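Local atomic coordinates of Exo-poly-alpha-D-galacturonosidase (Thermotoga maritima, PDB entry 3JUR), a protein that probably hydrolyses polygalacturonate, the backbone of pectin, as a family 28 glycoside hydrolase that works from the end of the chain. Residues 272-284 with 304-316. Sequence-based numbering, arbitrary orientation.
Sequences DGRRIGVPSEYIL and EMSGGVRNVVARN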
loop_
_atom_site.group_PDB
_atom_site.type_symbol
_atom_site.label_atom_id
_atom_site.label_comp_id
_atom_site.label_asym_id
_atom_site.label_seq_id
_atom_site.Cartn_x
_atom_site.Cartn_y
_atom_site.Cartn_z
ATOM N N ASP D 272 -26.043 19.158 37.068
ATOM C CA ASP D 272 -26.160 18.053 38.031
ATOM C C ASP D 272 -24.877 17.219 38.086
ATOM O O ASP D 272 -24.436 16.816 39.164
ATOM C CB ASP D 272 -27.350 17.157 37.684
ATOM C CG ASP D 272 -28.031 16.585 38.910
ATOM O OD1 ASP D 272 -28.532 17.374 39.733
ATOM O OD2 ASP D 272 -28.081 15.347 39.047
ATOM N N GLY D 273 -24.291 16.975 36.917
ATOM C CA GLY D 273 -23.011 16.279 36.803
ATOM C C GLY D 273 -21.851 17.042 37.421
ATOM O O GLY D 273 -20.988 16.446 38.063
ATOM N N ARG D 274 -21.830 18.362 37.229
ATOM C CA ARG D 274 -20.813 19.220 37.852
ATOM C C ARG D 274 -20.987 19.342 39.359
ATOM O O ARG D 274 -19.998 19.398 40.087
ATOM C CB ARG D 274 -20.799 20.618 37.238
ATOM C CG ARG D 274 -20.137 20.689 35.899
ATOM C CD ARG D 274 -20.325 22.058 35.282
ATOM N NE ARG D 274 -20.809 21.886 33.923
ATOM C CZ ARG D 274 -21.980 22.321 33.471
ATOM N NH1 ARG D 274 -22.794 23.017 34.246
ATOM N NH2 ARG D 274 -22.316 22.070 32.217
ATOM N N ARG D 275 -22.237 19.410 39.815
ATOM C CA ARG D 275 -22.556 19.477 41.248
ATOM C C ARG D 275 -21.989 18.266 41.997
ATOM O O ARG D 275 -21.268 18.431 42.985
ATOM C CB ARG D 275 -24.075 19.593 41.478
ATOM C CG ARG D 275 -24.514 19.512 42.959
ATOM C CD ARG D 275 -26.036 19.463 43.126
ATOM N NE ARG D 275 -26.654 18.299 42.476
ATOM C CZ ARG D 275 -26.903 17.135 43.079
ATOM N NH1 ARG D 275 -26.589 16.956 44.355
ATOM N NH2 ARG D 275 -27.470 16.141 42.402
ATOM N N ILE D 276 -22.313 17.064 41.517
ATOM C CA ILE D 276 -21.841 15.820 42.135
ATOM C C ILE D 276 -20.324 15.692 41.955
ATOM O O ILE D 276 -19.615 15.292 42.881
ATOM C CB ILE D 276 -22.613 14.592 41.589
ATOM C CG1 ILE D 276 -24.086 14.679 42.004
ATOM C CG2 ILE D 276 -22.007 13.279 42.097
ATOM C CD1 ILE D 276 -25.035 13.930 41.099
ATOM N N GLY D 277 -19.842 16.059 40.768
ATOM C CA GLY D 277 -18.410 16.153 40.475
ATOM C C GLY D 277 -17.589 14.896 40.719
ATOM O O GLY D 277 -16.459 14.983 41.189
ATOM N N VAL D 278 -18.157 13.731 40.413
ATOM C CA VAL D 278 -17.447 12.462 40.574
ATOM C C VAL D 278 -17.238 11.828 39.201
ATOM O O VAL D 278 -18.203 11.596 38.475
ATOM C CB VAL D 278 -18.187 11.477 41.525
ATOM C CG1 VAL D 278 -17.484 10.122 41.555
ATOM C CG2 VAL D 278 -18.277 12.054 42.940
ATOM N N PRO D 279 -15.972 11.566 38.832
ATOM C CA PRO D 279 -15.717 10.998 37.511
ATOM C C PRO D 279 -15.933 9.493 37.489
ATOM O O PRO D 279 -15.916 8.864 38.538
ATOM C CB PRO D 279 -14.239 11.325 37.269
ATOM C CG PRO D 279 -13.635 11.436 38.630
ATOM C CD PRO D 279 -14.729 11.813 39.592
ATOM N N SER D 280 -16.172 8.927 36.306
ATOM C CA SER D 280 -15.942 7.501 36.106
ATOM C C SER D 280 -14.459 7.354 35.803
ATOM O O SER D 280 -13.913 8.096 34.979
ATOM C CB SER D 280 -16.763 6.944 34.944
ATOM O OG SER D 280 -17.991 6.390 35.383
ATOM N N GLU D 281 -13.807 6.413 36.478
ATOM C CA GLU D 281 -12.365 6.238 36.343
ATOM C C GLU D 281 -11.925 4.831 36.732
ATOM O O GLU D 281 -12.552 4.178 37.573
ATOM C CB GLU D 281 -11.599 7.299 37.152
ATOM C CG GLU D 281 -11.899 7.296 38.640
ATOM C CD GLU D 281 -11.087 8.319 39.419
ATOM O OE1 GLU D 281 -11.468 8.607 40.586
ATOM O OE2 GLU D 281 -10.077 8.821 38.873
ATOM N N TYR D 282 -10.842 4.374 36.107
ATOM C CA TYR D 282 -10.292 3.044 36.341
ATOM C C TYR D 282 -11.310 1.967 35.981
ATOM O O TYR D 282 -11.743 1.181 36.826
ATOM C CB TYR D 282 -9.779 2.913 37.782
ATOM C CG TYR D 282 -8.564 3.765 38.075
ATOM C CD1 TYR D 282 -7.381 3.592 37.357
ATOM C CD2 TYR D 282 -8.582 4.728 39.089
ATOM C CE1 TYR D 282 -6.248 4.365 37.622
ATOM C CE2 TYR D 282 -7.446 5.505 39.368
ATOM C CZ TYR D 282 -6.290 5.314 38.619
ATOM O OH TYR D 282 -5.164 6.063 38.874
ATOM N N ILE D 283 -11.711 1.982 34.712
ATOM C CA ILE D 283 -12.657 1.025 34.146
ATOM C C ILE D 283 -11.907 0.176 33.127
ATOM O O ILE D 283 -11.276 0.708 32.202
ATOM C CB ILE D 283 -13.858 1.715 33.415
ATOM C CG1 ILE D 283 -14.409 2.936 34.185
ATOM C CG2 ILE D 283 -14.963 0.691 33.088
ATOM C CD1 ILE D 283 -15.045 2.635 35.523
ATOM N N LEU D 284 -11.975 -1.140 33.313
ATOM C CA LEU D 284 -11.328 -2.091 32.428
ATOM C C LEU D 284 -12.398 -2.876 31.673
ATOM O O LEU D 284 -13.270 -3.495 32.283
ATOM C CB LEU D 284 -10.400 -3.027 33.222
ATOM C CG LEU D 284 -9.630 -4.114 32.468
ATOM C CD1 LEU D 284 -8.674 -3.500 31.426
ATOM C CD2 LEU D 284 -8.863 -4.973 33.452
ATOM N N GLU D 304 -23.021 12.168 28.663
ATOM C CA GLU D 304 -23.119 12.638 30.033
ATOM C C GLU D 304 -21.794 12.348 30.734
ATOM O O GLU D 304 -21.663 11.362 31.444
ATOM C CB GLU D 304 -24.293 11.976 30.755
ATOM C CG GLU D 304 -25.648 12.155 30.053
ATOM C CD GLU D 304 -26.037 10.976 29.165
ATOM O OE1 GLU D 304 -25.146 10.311 28.591
ATOM O OE2 GLU D 304 -27.247 10.709 29.042
ATOM N N MET D 305 -20.814 13.221 30.518
ATOM C CA MET D 305 -19.486 13.042 31.091
ATOM C C MET D 305 -19.047 14.287 31.873
ATOM O O MET D 305 -17.848 14.536 32.044
ATOM C CB MET D 305 -18.464 12.669 29.997
ATOM C CG MET D 305 -18.607 13.441 28.676
ATOM S SD MET D 305 -18.672 15.234 28.888
ATOM C CE MET D 305 -16.925 15.597 28.996
ATOM N N SER D 306 -20.028 15.051 32.359
ATOM C CA SER D 306 -19.773 16.330 33.037
ATOM C C SER D 306 -18.960 16.196 34.328
ATOM O O SER D 306 -18.361 17.164 34.789
ATOM C CB SER D 306 -21.093 17.050 33.330
ATOM O OG SER D 306 -21.777 17.354 32.125
ATOM N N GLY D 307 -18.960 15.002 34.914
ATOM C CA GLY D 307 -18.159 14.723 36.103
ATOM C C GLY D 307 -16.737 14.315 35.759
ATOM O O GLY D 307 -15.881 14.231 36.641
ATOM N N GLY D 308 -16.487 14.073 34.473
ATOM C CA GLY D 308 -15.187 13.607 34.001
ATOM C C GLY D 308 -15.175 12.107 33.747
ATOM O O GLY D 308 -15.899 11.348 34.399
ATOM N N VAL D 309 -14.377 11.693 32.766
ATOM C CA VAL D 309 -14.069 10.282 32.517
ATOM C C VAL D 309 -12.570 10.196 32.238
ATOM O O VAL D 309 -12.048 10.902 31.365
ATOM C CB VAL D 309 -14.878 9.684 31.326
ATOM C CG1 VAL D 309 -14.508 8.209 31.093
ATOM C CG2 VAL D 309 -16.402 9.826 31.545
ATOM N N ARG D 310 -11.872 9.351 32.989
ATOM C CA ARG D 310 -10.425 9.193 32.807
ATOM C C ARG D 310 -10.002 7.760 33.099
ATOM O O ARG D 310 -10.718 7.037 33.795
ATOM C CB ARG D 310 -9.642 10.169 33.704
ATOM C CG ARG D 310 -10.000 10.090 35.177
ATOM C CD ARG D 310 -8.809 10.402 36.070
ATOM N NE ARG D 310 -8.731 11.812 36.432
ATOM C CZ ARG D 310 -8.825 12.284 37.676
ATOM N NH1 ARG D 310 -9.000 11.467 38.711
ATOM N NH2 ARG D 310 -8.740 13.587 37.890
ATOM N N ASN D 311 -8.845 7.366 32.570
ATOM C CA ASN D 311 -8.241 6.057 32.837
ATOM C C ASN D 311 -9.170 4.885 32.554
ATOM O O ASN D 311 -9.576 4.138 33.450
ATOM C CB ASN D 311 -7.663 6.002 34.252
ATOM C CG ASN D 311 -6.601 7.052 34.471
ATOM O OD1 ASN D 311 -5.776 7.304 33.589
ATOM N ND2 ASN D 311 -6.621 7.685 35.640
ATOM N N VAL D 312 -9.518 4.758 31.282
ATOM C CA VAL D 312 -10.345 3.670 30.815
ATOM C C VAL D 312 -9.513 2.876 29.826
ATOM O O VAL D 312 -8.940 3.450 28.890
ATOM C CB VAL D 312 -11.614 4.194 30.118
ATOM C CG1 VAL D 312 -12.390 3.044 29.481
ATOM C CG2 VAL D 312 -12.498 4.950 31.109
ATOM N N VAL D 313 -9.430 1.567 30.051
ATOM C CA VAL D 313 -8.740 0.669 29.143
ATOM C C VAL D 313 -9.740 -0.339 28.582
ATOM O O VAL D 313 -10.402 -1.065 29.339
ATOM C CB VAL D 313 -7.576 -0.091 29.835
ATOM C CG1 VAL D 313 -6.927 -1.080 28.873
ATOM C CG2 VAL D 313 -6.525 0.880 30.397
ATOM N N ALA D 314 -9.837 -0.372 27.255
ATOM C CA ALA D 314 -10.614 -1.377 26.538
ATOM C C ALA D 314 -9.648 -2.206 25.701
ATOM O O ALA D 314 -9.098 -1.718 24.703
ATOM C CB ALA D 314 -11.678 -0.726 25.657
ATOM N N ARG D 315 -9.437 -3.455 26.114
ATOM C CA ARG D 315 -8.442 -4.305 25.492
ATOM C C ARG D 315 -9.009 -5.647 25.031
ATOM O O ARG D 315 -9.786 -6.283 25.748
ATOM C CB ARG D 315 -7.275 -4.534 26.452
ATOM C CG ARG D 315 -6.103 -5.265 25.829
ATOM C CD ARG D 315 -4.987 -5.538 26.834
ATOM N NE ARG D 315 -5.449 -6.292 28.006
ATOM C CZ ARG D 315 -5.739 -7.594 28.021
ATOM N NH1 ARG D 315 -5.636 -8.333 26.919
ATOM N NH2 ARG D 315 -6.136 -8.160 29.151
ATOM N N ASN D 316 -8.591 -6.070 23.834
ATOM C CA ASN D 316 -8.914 -7.392 23.289
ATOM C C ASN D 316 -10.411 -7.656 23.210
ATOM O O ASN D 316 -10.888 -8.718 23.597
ATOM C CB ASN D 316 -8.209 -8.504 24.086
ATOM C CG ASN D 316 -8.138 -9.818 23.321
ATOM O OD1 ASN D 316 -7.840 -9.840 22.128
ATOM N ND2 ASN D 316 -8.422 -10.918 24.008
HETATM O O HOH W 1 -14.730 15.891 38.323
#
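Glu281 and Arg310 run side by side on neighbouring parallel strands and join in a salt bridge. The arginine can be followed from its base. CB starts with CG between the backbone N and the carbonyl carbon (chi1 54°). That rotation lays Arg310 CG on Glu281 CB at 3.8 Å. Arg310 CD comes next and passes Glu281 OE2 at 3.5 Å. The chain bends at CB-CG and again at CG-CD, and NE and CZ skirt the same oxygen without bonding to it. At the tip, Arg310 NH1 donates to Glu281 OE2 at 2.9 Å, on the syn side but tilted out of the carboxylate plane. The carboxylate and guanidinium planes are turned 49° apart, and across this pair NH1 alone bonds to the carboxylate. Tyr337 of the next strand also packs on Arg310.

One step on, the Tyr282 ring and the Asn311 amide lie alongside each other, their planes 24° apart. Asn311 ND2 is 3.8 Å from Tyr282 CZ. The Asn311 amide has its main polar partner in Asn340, and helix 6-16 packs on both side chains. Tyr282 and Asn311 both have positive phi, which interrupts the regular bridging. Asn311 O spans the spot, taking Ile283 N at 3.3 Å and, weakly, Tyr282 N. The ladder then resumes: Val313 N donates to Ile283 O at 3.0 Å. Ile283 CG1 meets Val312 CG2 at 4.1 Å, and Ile265 of strand 263-265 packs on Val312. Before the strands, a water donates to Gly307 O and, weakly, to Gly277 O, bridging the two loops.

This is the stacking of successive coils in a right-handed parallel beta-helix, the family 28 fold. Side chains of matching character align: an acid beside a base, a flat ring beside a flat amide, aliphatic beside aliphatic. The chemistry implies a coil interface held by backbone bonds and by paired side chains.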